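Local coordinates for protein beta sliding clamp (Borrelia burgdorferi, PDB 6DJ8) that probably encircles DNA as a head-to-tail ring dimer, tethering DNA polymerases and other proteins to it so that replication is processive, at residues N53-S58 with F64-I69; F225-H230 with Y254-S259. All coordinates share one frame; numbering follows the deposited sequence. Where two conformers were deposited one is given.

Contact 1: residues N53-S58 with F64-I69; sequences NLIIKS and FFESTI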
loop_
_atom_site.group_PDB
_atom_site.type_symbol
_atom_site.label_atom_id
_atom_site.label_comp_id
_atom_site.label_asym_id
_atom_site.label_seq_id
_atom_site.Cartn_x
_atom_site.Cartn_y
_atom_site.Cartn_z
ATOM N N ASN A 53 33.989 14.482 -6.517
ATOM C CA ASN A 53 33.117 13.737 -5.626
ATOM C C ASN A 53 31.989 14.613 -5.106
ATOM O O ASN A 53 32.180 15.800 -4.827
ATOM C CB ASN A 53 33.904 13.148 -4.449
ATOM C CG ASN A 53 34.945 12.155 -4.906
ATOM O OD1 ASN A 53 34.612 11.109 -5.466
ATOM N ND2 ASN A 53 36.203 12.469 -4.676
ATOM N N LEU A 54 30.825 14.004 -4.963
ATOM C CA LEU A 54 29.692 14.608 -4.290
ATOM C C LEU A 54 29.528 13.966 -2.919
ATOM O O LEU A 54 29.413 12.740 -2.818
ATOM C CB LEU A 54 28.422 14.408 -5.106
ATOM C CG LEU A 54 27.202 15.147 -4.561
ATOM C CD1 LEU A 54 27.318 16.640 -4.841
ATOM C CD2 LEU A 54 25.915 14.554 -5.112
ATOM N N ILE A 55 29.489 14.783 -1.870
ATOM C CA ILE A 55 29.266 14.282 -0.516
ATOM C C ILE A 55 27.843 14.645 -0.125
ATOM O O ILE A 55 27.465 15.821 -0.164
ATOM C CB ILE A 55 30.254 14.877 0.497
ATOM C CG1 ILE A 55 31.709 14.680 0.051
ATOM C CG2 ILE A 55 30.001 14.258 1.837
ATOM C CD1 ILE A 55 32.054 13.288 -0.326
ATOM N N ILE A 56 27.047 13.644 0.224
ATOM C CA ILE A 56 25.674 13.835 0.675
ATOM C C ILE A 56 25.630 13.547 2.167
ATOM O O ILE A 56 26.075 12.479 2.612
ATOM C CB ILE A 56 24.703 12.927 -0.101
ATOM C CG1 ILE A 56 24.683 13.321 -1.581
ATOM C CG2 ILE A 56 23.289 12.994 0.485
ATOM C CD1 ILE A 56 24.097 12.257 -2.455
ATOM N N LYS A 57 25.133 14.507 2.944
ATOM C CA LYS A 57 25.018 14.344 4.390
ATOM C C LYS A 57 23.568 14.517 4.819
ATOM O O LYS A 57 22.832 15.347 4.266
ATOM C CB LYS A 57 25.899 15.340 5.153
ATOM C CG LYS A 57 27.397 15.102 5.004
ATOM C CD LYS A 57 28.191 16.152 5.802
ATOM C CE LYS A 57 29.645 16.221 5.377
ATOM N NZ LYS A 57 30.429 17.276 6.138
ATOM N N SER A 58 23.160 13.715 5.795
ATOM C CA SER A 58 21.858 13.871 6.424
ATOM C C SER A 58 22.013 13.559 7.900
ATOM O O SER A 58 22.968 12.903 8.315
ATOM C CB SER A 58 20.794 12.966 5.793
ATOM O OG SER A 58 21.119 11.605 5.985
ATOM N N PHE A 64 24.293 10.541 12.211
ATOM C CA PHE A 64 24.933 11.395 11.216
ATOM C C PHE A 64 25.376 10.497 10.076
ATOM O O PHE A 64 26.087 9.511 10.299
ATOM C CB PHE A 64 26.105 12.179 11.824
ATOM C CG PHE A 64 25.662 13.260 12.741
ATOM C CD1 PHE A 64 25.366 12.998 14.058
ATOM C CD2 PHE A 64 25.462 14.548 12.254
ATOM C CE1 PHE A 64 24.925 14.009 14.892
ATOM C CE2 PHE A 64 25.020 15.559 13.077
ATOM C CZ PHE A 64 24.756 15.288 14.402
ATOM N N PHE A 65 24.925 10.812 8.872
ATOM C CA PHE A 65 25.108 9.947 7.719
ATOM C C PHE A 65 25.876 10.699 6.649
ATOM O O PHE A 65 25.638 11.889 6.425
ATOM C CB PHE A 65 23.749 9.483 7.162
ATOM C CG PHE A 65 23.833 8.799 5.819
ATOM C CD1 PHE A 65 24.045 7.433 5.740
ATOM C CD2 PHE A 65 23.669 9.520 4.636
ATOM C CE1 PHE A 65 24.115 6.781 4.520
ATOM C CE2 PHE A 65 23.742 8.883 3.399
ATOM C CZ PHE A 65 23.953 7.522 3.332
ATOM N N GLU A 66 26.778 9.998 5.974
ATOM C CA GLU A 66 27.519 10.614 4.886
ATOM C C GLU A 66 27.788 9.573 3.806
ATOM O O GLU A 66 28.213 8.454 4.109
ATOM C CB GLU A 66 28.821 11.219 5.431
ATOM C CG GLU A 66 29.928 11.319 4.432
ATOM C CD GLU A 66 31.097 12.133 4.940
ATOM O OE1 GLU A 66 32.151 12.103 4.275
ATOM O OE2 GLU A 66 30.965 12.776 6.005
ATOM N N SER A 67 27.524 9.938 2.553
ATOM C CA SER A 67 27.799 9.092 1.399
ATOM C C SER A 67 28.517 9.914 0.338
ATOM O O SER A 67 28.415 11.144 0.298
ATOM C CB SER A 67 26.526 8.491 0.796
ATOM O OG SER A 67 25.735 9.490 0.170
ATOM N N THR A 68 29.229 9.218 -0.545
ATOM C CA THR A 68 29.999 9.879 -1.583
ATOM C C THR A 68 29.822 9.142 -2.899
ATOM O O THR A 68 29.787 7.907 -2.930
ATOM C CB THR A 68 31.495 9.937 -1.205
ATOM O OG1 THR A 68 32.229 10.563 -2.262
ATOM C CG2 THR A 68 32.043 8.546 -0.984
ATOM N N ILE A 69 29.696 9.910 -3.984
ATOM C CA ILE A 69 29.594 9.368 -5.330
ATOM C C ILE A 69 30.435 10.233 -6.256
ATOM O O ILE A 69 30.701 11.404 -5.979
ATOM C CB ILE A 69 28.144 9.320 -5.847
ATOM C CG1 ILE A 69 27.553 10.731 -5.883
ATOM C CG2 ILE A 69 27.307 8.377 -5.000
ATOM C CD1 ILE A 69 26.168 10.804 -6.575
HETATM O O HOH W 1 33.075 9.301 -4.661
#
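Ile69 and Leu54 extend alongside each other from one face of an antiparallel beta hairpin made by 53-58 and 64-69, near one end of the pairing. Their backbones form a hydrogen-bonded pair: Leu54 N gives its hydrogen to Ile69 O at 2.8 Å, almost straight at 174°, and Ile69 N returns a bond to Leu54 O. The first torsion of Ile69 (chi1 60°) sets CG1 between backbone N and carbonyl carbon, from where it meets Leu54 CB at 3.9 Å; beyond it, Ile69 CD1 comes to 4.0 Å from Leu54 CD2.

Ile56, facing Ser67, repeats the pattern two residues on. Ile56 N and Ser67 O are 2.9 Å apart, and the reciprocal bond has the same length, while Ser67 OG rests against Ile56 CB at 3.6 Å. Phe65 ends this row. With its CG anti to the backbone N (chi1 169°), Phe65 CB and the ring carbon CD2 both lie 3.6 Å from Ser58 OG, which approaches the ring obliquely and is itself hydrogen-bonded to Ala29 O.

The other face carries more polar groups. Ile55 CD1 touches Thr68 OG1 at 3.3 Å, and a water joins that hydroxyl to Asn53 OD1. Lys57 NZ lies 4.5 Å from Glu66 OE2, too far for a salt bridge; its hydrogen bonds go instead to Tyr142 O and Asn141 OD1.

Backbone pairing thus supplies the specific polar bonds, while the side chains divide the hairpin into a largely apolar face, with Ser58 and Ser67 on it, packed against helix 19-29, and a more hydrophilic one.

Contact 2: residues F225-H230 with Y254-S259; sequences FNFLKH and YKIACS
Ile256 meets the helix segment 225-230 through both of its branches, each taking a different partner. The interaction is wholly apolar, with no hydrogen bond between the two segments.

The aliphatic part is the closer one. Ile256 CD1, at the end of the longer branch, reaches CD2 of Leu228 at 3.5 Å, tighter than usual for two methyl carbons. The side chains overlap head to tail, each end passing the other. Leu228 leaves its helix at an angle to the strand, and only its far end approaches, whereas the CB bond of Ile256 is directed at the helix.

The aromatic part involves the shorter branch. Ile256 CG2 stands at the edge of the Phe227 ring, near its plane, 4.1 Å from CE2, so the methyl does not sit over the face. The CB bond of Phe227 is directed at the strand, and with CG anti to the nitrogen (chi1 -176°) the ring brings its CE2 edge to the methyl; the same ring also meets that of Phe65.

Further apolar neighbours close round the site: Ile224 and Leu231 touch Ile256, and Val249 and Phe251 touch Leu228. This is the helix-on-sheet packing of the DNA polymerase III beta subunit fold, in which sheets form the outer layer of the ring and helices the inner one. Between these two segments only hydrocarbon meets, consistent with a hold by shape fit and the hydrophobic effect.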
loop_
_atom_site.group_PDB
_atom_site.type_symbol
_atom_site.label_atom_id
_atom_site.label_comp_id
_atom_site.label_asym_id
_atom_site.label_seq_id
_atom_site.Cartn_x
_atom_site.Cartn_y
_atom_site.Cartn_z
ATOM N N PHE A 225 20.435 0.634 13.391
ATOM C CA PHE A 225 20.483 -0.694 12.792
ATOM C C PHE A 225 19.356 -0.894 11.785
ATOM O O PHE A 225 19.562 -1.528 10.747
ATOM C CB PHE A 225 20.462 -1.768 13.888
ATOM C CG PHE A 225 21.668 -1.686 14.770
ATOM C CD1 PHE A 225 22.900 -2.098 14.296
ATOM C CD2 PHE A 225 21.602 -1.086 16.013
ATOM C CE1 PHE A 225 24.047 -1.969 15.081
ATOM C CE2 PHE A 225 22.728 -0.961 16.792
ATOM C CZ PHE A 225 23.959 -1.403 16.321
ATOM N N ASN A 226 18.163 -0.377 12.069
ATOM C CA ASN A 226 17.114 -0.404 11.046
ATOM C C ASN A 226 17.574 0.332 9.796
ATOM O O ASN A 226 17.436 -0.176 8.683
ATOM C CB ASN A 226 15.827 0.196 11.605
ATOM C CG ASN A 226 15.240 -0.668 12.717
ATOM O OD1 ASN A 226 15.353 -1.890 12.662
ATOM N ND2 ASN A 226 14.617 -0.045 13.720
ATOM N N PHE A 227 18.247 1.470 9.979
ATOM C CA PHE A 227 18.776 2.240 8.849
ATOM C C PHE A 227 19.805 1.433 8.061
ATOM O O PHE A 227 19.735 1.321 6.825
ATOM C CB PHE A 227 19.403 3.518 9.417
ATOM C CG PHE A 227 19.909 4.484 8.399
ATOM C CD1 PHE A 227 19.177 4.764 7.252
ATOM C CD2 PHE A 227 21.081 5.185 8.639
ATOM C CE1 PHE A 227 19.634 5.705 6.332
ATOM C CE2 PHE A 227 21.547 6.126 7.727
ATOM C CZ PHE A 227 20.819 6.379 6.570
ATOM N N LEU A 228 20.748 0.832 8.786
ATOM C CA LEU A 228 21.870 0.120 8.191
ATOM C C LEU A 228 21.416 -1.051 7.334
ATOM O O LEU A 228 22.027 -1.341 6.298
ATOM C CB LEU A 228 22.773 -0.410 9.309
ATOM C CG LEU A 228 23.774 0.575 9.892
ATOM C CD1 LEU A 228 24.364 -0.026 11.136
ATOM C CD2 LEU A 228 24.831 0.790 8.849
ATOM N N LYS A 229 20.399 -1.783 7.786
ATOM C CA LYS A 229 20.032 -2.976 7.038
ATOM C C LYS A 229 19.500 -2.618 5.656
ATOM O O LYS A 229 19.614 -3.429 4.735
ATOM C CB LYS A 229 19.045 -3.845 7.827
ATOM C CG LYS A 229 17.742 -3.206 8.270
ATOM C CD LYS A 229 16.936 -4.236 9.053
ATOM C CE LYS A 229 15.958 -3.611 10.037
ATOM N NZ LYS A 229 15.464 -4.630 11.020
ATOM N N HIS A 230 18.989 -1.401 5.476
ATOM C CA HIS A 230 18.640 -0.892 4.153
ATOM C C HIS A 230 19.872 -0.460 3.351
ATOM O O HIS A 230 19.812 -0.424 2.116
ATOM C CB HIS A 230 17.661 0.280 4.305
ATOM C CG HIS A 230 17.276 0.934 3.011
ATOM N ND1 HIS A 230 16.879 0.221 1.899
ATOM C CD2 HIS A 230 17.229 2.241 2.654
ATOM C CE1 HIS A 230 16.604 1.057 0.915
ATOM N NE2 HIS A 230 16.808 2.289 1.346
ATOM N N TYR A 254 29.929 4.736 2.415
ATOM C CA TYR A 254 29.141 5.274 3.513
ATOM C C TYR A 254 29.957 5.420 4.794
ATOM O O TYR A 254 30.890 4.653 5.061
ATOM C CB TYR A 254 27.907 4.398 3.798
ATOM C CG TYR A 254 27.019 4.197 2.598
ATOM C CD1 TYR A 254 26.209 5.231 2.130
ATOM C CD2 TYR A 254 26.994 2.984 1.922
ATOM C CE1 TYR A 254 25.396 5.061 1.025
ATOM C CE2 TYR A 254 26.188 2.801 0.820
ATOM C CZ TYR A 254 25.390 3.844 0.370
ATOM O OH TYR A 254 24.606 3.649 -0.741
ATOM N N LYS A 255 29.605 6.441 5.574
ATOM C CA LYS A 255 30.076 6.616 6.938
ATOM C C LYS A 255 28.874 7.059 7.745
ATOM O O LYS A 255 28.094 7.896 7.285
ATOM C CB LYS A 255 31.212 7.642 7.039
ATOM C CG LYS A 255 32.407 7.347 6.150
ATOM C CD LYS A 255 33.463 8.450 6.276
ATOM C CE LYS A 255 34.739 8.088 5.536
ATOM N NZ LYS A 255 35.721 9.214 5.543
ATOM N N ILE A 256 28.668 6.435 8.894
ATOM C CA ILE A 256 27.504 6.695 9.731
ATOM C C ILE A 256 27.958 6.686 11.179
ATOM O O ILE A 256 28.813 5.881 11.560
ATOM C CB ILE A 256 26.392 5.642 9.515
ATOM C CG1 ILE A 256 26.378 5.164 8.068
ATOM C CG2 ILE A 256 25.016 6.206 9.880
ATOM C CD1 ILE A 256 25.455 4.036 7.838
ATOM N N ALA A 257 27.370 7.560 11.990
ATOM C CA ALA A 257 27.694 7.607 13.406
ATOM C C ALA A 257 26.448 7.985 14.193
ATOM O O ALA A 257 25.519 8.602 13.659
ATOM C CB ALA A 257 28.828 8.599 13.697
ATOM N N CYS A 258 26.438 7.607 15.475
ATOM C CA CYS A 258 25.382 8.046 16.378
ATOM C C CYS A 258 25.925 8.024 17.796
ATOM O O CYS A 258 27.037 7.553 18.041
ATOM C CB CYS A 258 24.135 7.165 16.249
ATOM S SG CYS A 258 24.317 5.472 16.950
ATOM N N SER A 259 25.137 8.557 18.728
ATOM C CA SER A 259 25.537 8.578 20.131
ATOM C C SER A 259 25.119 7.294 20.824
ATOM O O SER A 259 24.098 6.679 20.486
ATOM C CB SER A 259 24.917 9.756 20.877
ATOM O OG SER A 259 25.482 10.970 20.444
#

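Overall arrangement
Contacts 1 and 2 share one antiparallel sheet, because strands 64-70 and 254-259 are neighbours in it; the N-terminal and central domains are thereby joined edge to edge. Backbone bonds cross the seam, probably from Phe64 N to Ala257 O and from Glu66 N to Lys255 O, and Phe65 packs on Tyr254. Contact 1 works within the sheet, strand to strand, and is only partly buried, so regular hydrogen bonds coexist with a water and charged groups. Contact 2 works between layers, helix on sheet, nearer the centre of the chain, where a small, fully buried interface uses hydrocarbon packing alone.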